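Local coordinates for lipoprotein (Bacteroides fragilis, PDB 3RWX), which is of unknown function but is a putative outer-membrane lipoprotein built from two calycin-like beta-barrel domains, at residues N190-V196 against I215-N221. Sequence-based numbering, arbitrary orientation.
Sequences NLGDFTV and INTTDTN
D219 turns its carboxylate back onto G192: with CG set between the backbone N and carbonyl carbon (chi1 72°), OD2 accepts the N-H of G192 at 2.9 Å. The donor arrives from above the carboxylate plane, 53° out of it. OD1 accepts the N-H groups of N221, closing an Asx turn, and of T223 just beyond, so aspartate suits a place where backbone N-H groups gather from both chain stretches. Glycine suits position 192: with no side chain, it lets T220 OG1 come within 3.6 Å of G192 CA. The N-H of T220 bonds to D193 O at 2.9 Å, and T220 OG1 receives a weak bond from D193 N, while its methyl CG2 lies against D193 CB. Farther along, a water joins T195 N to T217 OG1 and T218 O. At the 215-196 end the contact turns apolar: V196 CG2 packs on I215 CG1 at 3.8 Å, the two branched chains crossing at about a right angle, and this same CG2 lies in plane at the edge of the F194 ring. Side-chain-to-backbone bonds, one backbone pair and bridging waters thus tie 190-196 to strand 212-218 and the turn after it, in place of a regular strand ladder.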
ATOM      1  N   ASN A 190     -11.460  26.916  12.871  1.00 37.51           N
ATOM      2  CA  ASN A 190     -11.256  25.691  13.620  1.00 37.29           C
ATOM      3  C   ASN A 190     -11.519  24.480  12.723  1.00 35.66           C
ATOM      4  O   ASN A 190     -12.662  24.235  12.358  1.00 36.05           O
ATOM      5  CB  ASN A 190     -12.190  25.663  14.821  1.00 38.98           C
ATOM      6  CG  ASN A 190     -11.863  24.555  15.781  1.00 42.00           C
ATOM      7  OD1 ASN A 190     -10.714  24.116  15.886  1.00 46.24           O
ATOM      8  ND2 ASN A 190     -12.871  24.090  16.501  1.00 47.69           N
ATOM      9  N   LEU A 191     -10.464  23.746  12.353  1.00 33.65           N
ATOM     10  CA  LEU A 191     -10.581  22.582  11.455  1.00 32.45           C
ATOM     11  C   LEU A 191      -9.813  21.405  12.007  1.00 32.31           C
ATOM     12  O   LEU A 191      -8.745  21.587  12.590  1.00 32.66           O
ATOM     13  CB  LEU A 191     -10.005  22.881  10.073  1.00 31.10           C
ATOM     14  CG  LEU A 191     -10.606  23.993   9.220  1.00 31.44           C
ATOM     15  CD1 LEU A 191      -9.708  24.295   8.005  1.00 28.48           C
ATOM     16  CD2 LEU A 191     -12.042  23.677   8.786  1.00 30.33           C
ATOM     17  N   GLY A 192     -10.321  20.195  11.781  1.00 32.22           N
ATOM     18  CA  GLY A 192      -9.710  18.978  12.319  1.00 31.88           C
ATOM     19  C   GLY A 192      -9.111  18.119  11.226  1.00 31.08           C
ATOM     20  O   GLY A 192      -8.967  18.571  10.094  1.00 30.24           O
ATOM     21  N   ASP A 193      -8.727  16.895  11.590  1.00 30.71           N
ATOM     22  CA  ASP A 193      -8.320  15.875  10.645  1.00 30.20           C
ATOM     23  C   ASP A 193      -9.527  15.337   9.906  1.00 29.63           C
ATOM     24  O   ASP A 193     -10.607  15.260  10.490  1.00 30.34           O
ATOM     25  CB  ASP A 193      -7.707  14.694  11.398  1.00 31.38           C
ATOM     26  CG  ASP A 193      -6.407  15.040  12.108  1.00 34.05           C
ATOM     27  OD1 ASP A 193      -5.814  16.102  11.805  1.00 36.49           O
ATOM     28  OD2 ASP A 193      -5.976  14.225  12.963  1.00 38.78           O
ATOM     29  N   PHE A 194      -9.359  14.928   8.643  1.00 28.43           N
ATOM     30  CA  PHE A 194     -10.410  14.149   7.975  1.00 28.29           C
ATOM     31  C   PHE A 194      -9.889  13.082   7.032  1.00 27.62           C
ATOM     32  O   PHE A 194      -8.721  13.084   6.657  1.00 28.25           O
ATOM     33  CB  PHE A 194     -11.467  15.036   7.298  1.00 28.46           C
ATOM     34  CG  PHE A 194     -10.934  15.923   6.212  1.00 28.07           C
ATOM     35  CD1 PHE A 194     -10.761  15.443   4.922  1.00 28.46           C
ATOM     36  CD2 PHE A 194     -10.621  17.244   6.471  1.00 26.84           C
ATOM     37  CE1 PHE A 194     -10.265  16.277   3.913  1.00 28.96           C
ATOM     38  CE2 PHE A 194     -10.144  18.077   5.466  1.00 26.84           C
ATOM     39  CZ  PHE A 194      -9.962  17.592   4.188  1.00 27.04           C
ATOM     40  N   THR A 195     -10.774  12.155   6.700  1.00 27.59           N
ATOM     41  CA  THR A 195     -10.472  10.993   5.898  1.00 27.36           C
ATOM     42  C   THR A 195     -11.431  10.978   4.722  1.00 27.52           C
ATOM     43  O   THR A 195     -12.648  11.123   4.905  1.00 28.06           O
ATOM     44  CB  THR A 195     -10.644   9.727   6.735  1.00 27.71           C
ATOM     45  OG1 THR A 195      -9.699   9.766   7.806  1.00 29.82           O
ATOM     46  CG2 THR A 195     -10.407   8.473   5.913  1.00 26.84           C
ATOM     47  N   VAL A 196     -10.878  10.830   3.518  1.00 26.91           N
ATOM     48  CA  VAL A 196     -11.661  10.776   2.297  1.00 26.85           C
ATOM     49  C   VAL A 196     -11.571   9.367   1.783  1.00 26.98           C
ATOM     50  O   VAL A 196     -10.490   8.915   1.458  1.00 26.70           O
ATOM     51  CB  VAL A 196     -11.099  11.727   1.242  1.00 26.75           C
ATOM     52  CG1 VAL A 196     -11.977  11.711  -0.008  1.00 25.38           C
ATOM     53  CG2 VAL A 196     -10.982  13.162   1.838  1.00 27.07           C
ATOM     54  N   ILE A 215     -15.240  14.717  -1.827  1.00 31.48           N
ATOM     55  CA  ILE A 215     -15.134  14.681  -0.378  1.00 31.46           C
ATOM     56  C   ILE A 215     -16.505  14.923   0.224  1.00 32.70           C
ATOM     57  O   ILE A 215     -17.159  15.912  -0.072  1.00 33.01           O
ATOM     58  CB  ILE A 215     -14.212  15.794   0.169  1.00 30.71           C
ATOM     59  CG1 ILE A 215     -12.794  15.646  -0.395  1.00 29.48           C
ATOM     60  CG2 ILE A 215     -14.206  15.759   1.707  1.00 29.58           C
ATOM     61  CD1 ILE A 215     -11.927  16.814  -0.142  1.00 26.21           C
ATOM     62  N   ASN A 216     -16.926  14.025   1.095  1.00 33.95           N
ATOM     63  CA  ASN A 216     -18.244  14.125   1.695  1.00 35.55           C
ATOM     64  C   ASN A 216     -18.215  13.369   3.000  1.00 34.71           C
ATOM     65  O   ASN A 216     -18.509  12.187   3.039  1.00 35.30           O
ATOM     66  CB  ASN A 216     -19.273  13.544   0.735  1.00 37.29           C
ATOM     67  CG  ASN A 216     -20.588  14.251   0.819  1.00 42.39           C
ATOM     68  OD1 ASN A 216     -21.319  14.118   1.811  1.00 47.65           O
ATOM     69  ND2 ASN A 216     -20.908  15.027  -0.226  1.00 47.36           N
ATOM     70  N   THR A 217     -17.804  14.062   4.052  1.00 33.51           N
ATOM     71  CA  THR A 217     -17.499  13.433   5.322  1.00 32.92           C
ATOM     72  C   THR A 217     -17.638  14.473   6.430  1.00 33.14           C
ATOM     73  O   THR A 217     -18.313  15.500   6.250  1.00 33.17           O
ATOM     74  CB  THR A 217     -16.082  12.805   5.294  1.00 32.30           C
ATOM     75  OG1 THR A 217     -15.867  12.023   6.469  1.00 31.72           O
ATOM     76  CG2 THR A 217     -14.982  13.869   5.182  1.00 29.57           C
ATOM     77  N   THR A 218     -17.040  14.188   7.582  1.00 32.78           N
ATOM     78  CA  THR A 218     -17.015  15.117   8.711  1.00 33.08           C
ATOM     79  C   THR A 218     -15.605  15.060   9.305  1.00 32.22           C
ATOM     80  O   THR A 218     -14.967  14.018   9.251  1.00 31.72           O
ATOM     81  CB  THR A 218     -18.062  14.721   9.798  1.00 34.47           C
ATOM     82  OG1 THR A 218     -17.845  13.366  10.189  1.00 35.61           O
ATOM     83  CG2 THR A 218     -19.509  14.839   9.285  1.00 34.88           C
ATOM     84  N   ASP A 219     -15.104  16.163   9.850  1.00 31.48           N
ATOM     85  CA  ASP A 219     -13.762  16.142  10.405  1.00 31.31           C
ATOM     86  C   ASP A 219     -13.795  15.655  11.847  1.00 32.06           C
ATOM     87  O   ASP A 219     -14.848  15.315  12.339  1.00 33.36           O
ATOM     88  CB  ASP A 219     -13.058  17.507  10.246  1.00 30.93           C
ATOM     89  CG  ASP A 219     -13.593  18.604  11.168  1.00 32.25           C
ATOM     90  OD1 ASP A 219     -14.496  18.391  12.026  1.00 34.37           O
ATOM     91  OD2 ASP A 219     -13.066  19.723  11.019  1.00 33.23           O
ATOM     92  N   THR A 220     -12.654  15.646  12.533  1.00 32.07           N
ATOM     93  CA  THR A 220     -12.597  15.111  13.893  1.00 32.94           C
ATOM     94  C   THR A 220     -13.273  15.959  14.953  1.00 34.23           C
ATOM     95  O   THR A 220     -13.394  15.494  16.079  1.00 35.62           O
ATOM     96  CB  THR A 220     -11.153  14.759  14.328  1.00 32.59           C
ATOM     97  OG1 THR A 220     -10.282  15.849  14.039  1.00 33.84           O
ATOM     98  CG2 THR A 220     -10.655  13.525  13.585  1.00 30.15           C
ATOM     99  N   ASN A 221     -13.711  17.184  14.622  1.00 34.34           N
ATOM    100  CA  ASN A 221     -14.657  17.919  15.487  1.00 35.17           C
ATOM    101  C   ASN A 221     -16.120  17.800  15.044  1.00 35.77           C
ATOM    102  O   ASN A 221     -16.972  18.497  15.554  1.00 35.37           O
ATOM    103  CB  ASN A 221     -14.347  19.406  15.563  1.00 34.72           C
ATOM    104  CG  ASN A 221     -12.910  19.690  15.727  1.00 35.29           C
ATOM    105  OD1 ASN A 221     -12.336  20.455  14.941  1.00 39.97           O
ATOM    106  ND2 ASN A 221     -12.297  19.103  16.730  1.00 33.54           N
TER
HETATM  107  O   HOH W   1     -13.782  21.574  12.651  1.00 28.50           O
HETATM  108  O   HOH W   2     -13.392  12.170   7.996  1.00 29.21           O